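Local structure of TetR family transcriptional regulator (Chloroflexus aurantiacus, 3NRG) at residues A[92-97]-A[136-141]; A[162-167]-A[208-213]. The protein probably binds cis-regulatory DNA through a helix-turn-helix and regulates transcription. One frame throughout, in Å; residues are numbered along the deposited sequence.

In the fold
Both contacts lie in the helical region matching the TetR-type C-terminal domain, and each joins two helices distant in sequence. Contact 1 pairs helix 87-104 with helix 124-147; contact 2, which opens only after contact 1 has closed along the chain, pairs helix 157-179 with helix 196-214. Their centres are about 10 Å apart, on the same side of the chain's centre. They meet directly where helices 124-147 and 157-179, which follow each other in the chain, pack together: F138 CE2 lies 3.8 Å from N165 CA, and F138 CG 3.9 Å from L164 CB. The two contacts are thus joined, through F138 and L164, into one run of packing among four helices.

Contact 1: A[92-97]-A[136-141]; sequences RWLLDV and AYFKQL
L94 reaches across to two aromatic rings, Y137 and F138, through a single methyl group. Its CD2 lies 4.1 Å from Y137 CE2 and equally 4.1 Å from F138 CE1, so one methyl is shared between neighbouring rings. At Y137 the methyl stands at the ring edge, close to the ring plane; at F138 it approaches obliquely. The contact is purely apolar and modest, burying 92 Å² in all, with L94 CA and F138 CA still 11.0 Å apart. Long side chains suit that wide spacing: a branched leucine from one helix and two aromatics from the other bridge it. The torsions divide the work, for Y137 has CG anti to its backbone N (chi1 -177°), whereas F138 has CG anti to the carbonyl carbon (chi1 -67°), a turn that brings CE1 to L94 although the CB of F138 does not point at helix 87-104.

The phenol end suits Y137 to a partly exposed place: its OH hydrogen-bonds the OH of Y90, one turn before L94, adding a polar tie between the same two helices. On a different side of helix 87-104 from L94, R92 NE makes a weak hydrogen bond, part of a salt bridge, to D96 OD2 (3.4 Å), and its NH1 forms a salt bridge with E204.

This is helix-helix packing within the C-terminal helical bundle of a TetR-type regulator. L95 packs on helices 157-179 and 196-214. F138 touches L164 and meets the F168 ring at about 60°, so helix 157-179 packs against both partners, while W93 and V97 lean on helix 57-78.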
loop_
_atom_site.group_PDB
_atom_site.type_symbol
_atom_site.label_atom_id
_atom_site.label_comp_id
_atom_site.label_asym_id
_atom_site.label_seq_id
_atom_site.Cartn_x
_atom_site.Cartn_y
_atom_site.Cartn_z
ATOM N N ARG A 92 -0.547 16.550 -2.668
ATOM C CA ARG A 92 -1.807 16.416 -1.925
ATOM C C ARG A 92 -2.713 15.391 -2.620
ATOM O O ARG A 92 -3.334 14.570 -1.948
ATOM C CB ARG A 92 -2.516 17.787 -1.797
ATOM C CG ARG A 92 -3.724 17.786 -0.851
ATOM C CD ARG A 92 -5.032 17.518 -1.585
ATOM N NE ARG A 92 -6.120 17.191 -0.662
ATOM C CZ ARG A 92 -6.996 18.077 -0.196
ATOM N NH1 ARG A 92 -6.921 19.351 -0.563
ATOM N NH2 ARG A 92 -7.955 17.694 0.636
ATOM N N TRP A 93 -2.777 15.441 -3.969
ATOM C CA TRP A 93 -3.543 14.490 -4.766
ATOM C C TRP A 93 -2.967 13.071 -4.600
ATOM O O TRP A 93 -3.723 12.129 -4.368
ATOM C CB TRP A 93 -3.538 14.910 -6.254
ATOM C CG TRP A 93 -4.249 13.947 -7.167
ATOM C CD1 TRP A 93 -5.567 13.971 -7.520
ATOM C CD2 TRP A 93 -3.666 12.830 -7.860
ATOM N NE1 TRP A 93 -5.846 12.930 -8.378
ATOM C CE2 TRP A 93 -4.699 12.210 -8.598
ATOM C CE3 TRP A 93 -2.366 12.292 -7.928
ATOM C CZ2 TRP A 93 -4.481 11.067 -9.380
ATOM C CZ3 TRP A 93 -2.150 11.164 -8.704
ATOM C CH2 TRP A 93 -3.196 10.566 -9.423
ATOM N N LEU A 94 -1.626 12.931 -4.694
ATOM C CA LEU A 94 -0.937 11.642 -4.570
ATOM C C LEU A 94 -1.068 11.055 -3.151
ATOM O O LEU A 94 -1.182 9.833 -2.994
ATOM C CB LEU A 94 0.542 11.791 -4.962
ATOM C CG LEU A 94 1.343 10.490 -5.132
ATOM C CD1 LEU A 94 0.840 9.675 -6.352
ATOM C CD2 LEU A 94 2.833 10.790 -5.255
ATOM N N LEU A 95 -1.058 11.923 -2.126
ATOM C CA LEU A 95 -1.232 11.509 -0.730
ATOM C C LEU A 95 -2.661 10.998 -0.515
ATOM O O LEU A 95 -2.854 9.959 0.115
ATOM C CB LEU A 95 -0.923 12.695 0.212
ATOM C CG LEU A 95 -0.855 12.406 1.718
ATOM C CD1 LEU A 95 0.072 11.235 2.023
ATOM C CD2 LEU A 95 -0.402 13.637 2.475
ATOM N N ASP A 96 -3.651 11.697 -1.112
ATOM C CA ASP A 96 -5.066 11.332 -1.052
ATOM C C ASP A 96 -5.317 9.970 -1.730
ATOM O O ASP A 96 -6.018 9.129 -1.167
ATOM C CB ASP A 96 -5.915 12.420 -1.720
ATOM C CG ASP A 96 -7.155 12.799 -0.944
ATOM O OD1 ASP A 96 -8.047 11.925 -0.779
ATOM O OD2 ASP A 96 -7.278 13.986 -0.566
ATOM N N VAL A 97 -4.722 9.753 -2.926
ATOM C CA VAL A 97 -4.842 8.494 -3.672
ATOM C C VAL A 97 -4.289 7.307 -2.852
ATOM O O VAL A 97 -4.972 6.290 -2.697
ATOM C CB VAL A 97 -4.170 8.596 -5.074
ATOM C CG1 VAL A 97 -3.993 7.216 -5.706
ATOM C CG2 VAL A 97 -4.969 9.511 -5.995
ATOM N N ALA A 136 12.658 6.995 -4.489
ATOM C CA ALA A 136 13.297 7.381 -5.748
ATOM C C ALA A 136 12.429 8.353 -6.549
ATOM O O ALA A 136 12.965 9.281 -7.171
ATOM C CB ALA A 136 13.609 6.145 -6.580
ATOM N N TYR A 137 11.088 8.163 -6.516
ATOM C CA TYR A 137 10.149 9.047 -7.219
ATOM C C TYR A 137 10.105 10.444 -6.573
ATOM O O TYR A 137 10.166 11.448 -7.287
ATOM C CB TYR A 137 8.743 8.416 -7.285
ATOM C CG TYR A 137 7.734 9.246 -8.057
ATOM C CD1 TYR A 137 7.849 9.416 -9.436
ATOM C CD2 TYR A 137 6.631 9.811 -7.419
ATOM C CE1 TYR A 137 6.924 10.176 -10.151
ATOM C CE2 TYR A 137 5.687 10.557 -8.128
ATOM C CZ TYR A 137 5.846 10.748 -9.493
ATOM O OH TYR A 137 4.921 11.478 -10.194
ATOM N N PHE A 138 10.048 10.506 -5.219
ATOM C CA PHE A 138 10.053 11.773 -4.488
ATOM C C PHE A 138 11.344 12.546 -4.714
ATOM O O PHE A 138 11.298 13.760 -4.899
ATOM C CB PHE A 138 9.812 11.552 -2.986
ATOM C CG PHE A 138 8.432 11.044 -2.638
ATOM C CD1 PHE A 138 7.293 11.743 -3.031
ATOM C CD2 PHE A 138 8.270 9.926 -1.834
ATOM C CE1 PHE A 138 6.019 11.283 -2.691
ATOM C CE2 PHE A 138 6.995 9.465 -1.496
ATOM C CZ PHE A 138 5.878 10.148 -1.924
ATOM N N LYS A 139 12.498 11.838 -4.749
ATOM C CA LYS A 139 13.809 12.457 -5.007
ATOM C C LYS A 139 13.828 13.116 -6.392
ATOM O O LYS A 139 14.314 14.238 -6.531
ATOM C CB LYS A 139 14.937 11.419 -4.875
ATOM C CG LYS A 139 16.326 12.037 -4.754
ATOM C CD LYS A 139 17.408 10.977 -4.669
ATOM C CE LYS A 139 18.784 11.591 -4.655
ATOM N NZ LYS A 139 19.843 10.556 -4.577
ATOM N N GLN A 140 13.237 12.441 -7.398
ATOM C CA GLN A 140 13.121 12.960 -8.764
ATOM C C GLN A 140 12.268 14.244 -8.779
ATOM O O GLN A 140 12.659 15.224 -9.410
ATOM C CB GLN A 140 12.512 11.887 -9.692
ATOM C CG GLN A 140 12.534 12.247 -11.181
ATOM C CD GLN A 140 11.785 11.232 -12.034
ATOM O OE1 GLN A 140 11.758 10.025 -11.748
ATOM N NE2 GLN A 140 11.198 11.699 -13.127
ATOM N N LEU A 141 11.130 14.249 -8.034
ATOM C CA LEU A 141 10.233 15.419 -7.941
ATOM C C LEU A 141 10.913 16.602 -7.261
ATOM O O LEU A 141 10.750 17.738 -7.710
ATOM C CB LEU A 141 8.930 15.071 -7.191
ATOM C CG LEU A 141 7.982 14.067 -7.854
ATOM C CD1 LEU A 141 6.817 13.768 -6.949
ATOM C CD2 LEU A 141 7.465 14.585 -9.181
#

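Contact 2: A[162-167]-A[208-213]; sequences FVLNVV and DILERG
L210 presses its two methyl groups against V163 and L164, one for each. Its CD2 meets V163 CG1 at 3.7 Å, the two side chains running alongside each other in opposing senses, while its CD1 meets L164 CD2 at 3.8 Å. Leucine suits this place because its forked end can touch two neighbouring residues at once. V163 presents CG1, the methyl anti to its backbone N (chi1 177°). The CB of L164, by contrast, does not point at helix 196-214, and the CD2 methyl at the end of its longer side chain does the reaching. Both backbones are regular helix, and their closest CA atoms, those of L164 and L210, are 8.0 Å apart.

Further out, L164 also packs on V142 of helix 124-147, L91 of helix 87-104 and M214, while V167 packs on V206. N165 OD1 is hydrogen-bonded to S134 OG of helix 124-147. E211 OE2 forms a salt bridge with R215 NH2.

No hydrogen bond or salt bridge crosses between 162-167 and 208-213. The 153 Å² buried here is hydrocarbon packing between two helices of the TetR-type C-terminal bundle, consistent with cohesion that comes from shape and exclusion of water.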
loop_
_atom_site.group_PDB
_atom_site.type_symbol
_atom_site.label_atom_id
_atom_site.label_comp_id
_atom_site.label_asym_id
_atom_site.label_seq_id
_atom_site.Cartn_x
_atom_site.Cartn_y
_atom_site.Cartn_z
ATOM N N PHE A 162 13.343 11.616 1.882
ATOM C CA PHE A 162 13.195 10.828 3.105
ATOM C C PHE A 162 11.974 11.292 3.905
ATOM O O PHE A 162 11.167 10.464 4.323
ATOM C CB PHE A 162 14.480 10.902 3.965
ATOM C CG PHE A 162 14.262 10.569 5.424
ATOM C CD1 PHE A 162 14.095 9.249 5.838
ATOM C CD2 PHE A 162 14.171 11.577 6.378
ATOM C CE1 PHE A 162 13.850 8.948 7.176
ATOM C CE2 PHE A 162 13.915 11.273 7.714
ATOM C CZ PHE A 162 13.750 9.962 8.105
ATOM N N VAL A 163 11.843 12.615 4.110
ATOM C CA VAL A 163 10.723 13.222 4.853
ATOM C C VAL A 163 9.382 12.936 4.158
ATOM O O VAL A 163 8.427 12.546 4.821
ATOM C CB VAL A 163 10.948 14.753 5.098
ATOM C CG1 VAL A 163 9.749 15.386 5.800
ATOM C CG2 VAL A 163 12.225 14.997 5.894
ATOM N N LEU A 164 9.325 13.096 2.823
ATOM C CA LEU A 164 8.107 12.819 2.049
ATOM C C LEU A 164 7.730 11.331 2.125
ATOM O O LEU A 164 6.575 11.003 2.409
ATOM C CB LEU A 164 8.281 13.247 0.582
ATOM C CG LEU A 164 8.378 14.762 0.314
ATOM C CD1 LEU A 164 8.951 15.030 -1.056
ATOM C CD2 LEU A 164 7.029 15.434 0.449
ATOM N N ASN A 165 8.721 10.433 1.934
ATOM C CA ASN A 165 8.502 8.985 1.969
ATOM C C ASN A 165 7.953 8.488 3.311
ATOM O O ASN A 165 7.000 7.717 3.314
ATOM C CB ASN A 165 9.775 8.225 1.580
ATOM C CG ASN A 165 9.563 6.736 1.420
ATOM O OD1 ASN A 165 8.803 6.274 0.555
ATOM N ND2 ASN A 165 10.242 5.953 2.240
ATOM N N VAL A 166 8.531 8.937 4.449
ATOM C CA VAL A 166 8.060 8.499 5.780
ATOM C C VAL A 166 6.655 9.006 6.105
ATOM O O VAL A 166 5.871 8.284 6.710
ATOM C CB VAL A 166 9.076 8.761 6.933
ATOM C CG1 VAL A 166 10.365 7.976 6.716
ATOM C CG2 VAL A 166 9.364 10.258 7.111
ATOM N N VAL A 167 6.324 10.226 5.664
ATOM C CA VAL A 167 4.998 10.810 5.879
ATOM C C VAL A 167 3.952 10.043 5.068
ATOM O O VAL A 167 2.969 9.558 5.637
ATOM C CB VAL A 167 4.988 12.332 5.558
ATOM C CG1 VAL A 167 3.567 12.860 5.448
ATOM C CG2 VAL A 167 5.778 13.119 6.602
ATOM N N ASP A 208 0.768 21.566 3.971
ATOM C CA ASP A 208 1.128 22.938 4.367
ATOM C C ASP A 208 2.482 22.975 5.077
ATOM O O ASP A 208 3.293 23.858 4.798
ATOM C CB ASP A 208 0.038 23.562 5.266
ATOM C CG ASP A 208 -1.277 23.869 4.563
ATOM O OD1 ASP A 208 -1.330 23.745 3.320
ATOM O OD2 ASP A 208 -2.251 24.235 5.260
ATOM N N ILE A 209 2.734 22.003 5.983
ATOM C CA ILE A 209 3.999 21.902 6.714
ATOM C C ILE A 209 5.159 21.636 5.738
ATOM O O ILE A 209 6.172 22.344 5.779
ATOM C CB ILE A 209 3.913 20.836 7.854
ATOM C CG1 ILE A 209 2.873 21.257 8.928
ATOM C CG2 ILE A 209 5.312 20.574 8.495
ATOM C CD1 ILE A 209 2.331 20.090 9.806
ATOM N N LEU A 210 4.976 20.665 4.814
ATOM C CA LEU A 210 5.995 20.312 3.819
ATOM C C LEU A 210 6.232 21.450 2.821
ATOM O O LEU A 210 7.376 21.692 2.424
ATOM C CB LEU A 210 5.605 19.021 3.079
ATOM C CG LEU A 210 5.447 17.751 3.949
ATOM C CD1 LEU A 210 4.737 16.664 3.187
ATOM C CD2 LEU A 210 6.791 17.252 4.462
ATOM N N GLU A 211 5.152 22.180 2.453
ATOM C CA GLU A 211 5.227 23.312 1.531
ATOM C C GLU A 211 6.044 24.464 2.130
ATOM O O GLU A 211 6.981 24.942 1.488
ATOM C CB GLU A 211 3.818 23.782 1.136
ATOM C CG GLU A 211 3.805 24.840 0.045
ATOM C CD GLU A 211 2.432 25.367 -0.313
ATOM O OE1 GLU A 211 1.546 25.385 0.573
ATOM O OE2 GLU A 211 2.258 25.817 -1.467
ATOM N N ARG A 212 5.719 24.882 3.375
ATOM C CA ARG A 212 6.449 25.964 4.052
ATOM C C ARG A 212 7.915 25.585 4.289
ATOM O O ARG A 212 8.797 26.441 4.208
ATOM C CB ARG A 212 5.781 26.339 5.386
ATOM C CG ARG A 212 4.429 27.020 5.242
ATOM C CD ARG A 212 3.943 27.585 6.568
ATOM N NE ARG A 212 3.729 26.540 7.573
ATOM C CZ ARG A 212 2.549 25.981 7.828
ATOM N NH1 ARG A 212 1.466 26.371 7.165
ATOM N NH2 ARG A 212 2.441 25.035 8.752
ATOM N N GLY A 213 8.155 24.308 4.564
ATOM C CA GLY A 213 9.493 23.803 4.837
ATOM C C GLY A 213 10.391 23.668 3.622
ATOM O O GLY A 213 11.615 23.747 3.753
#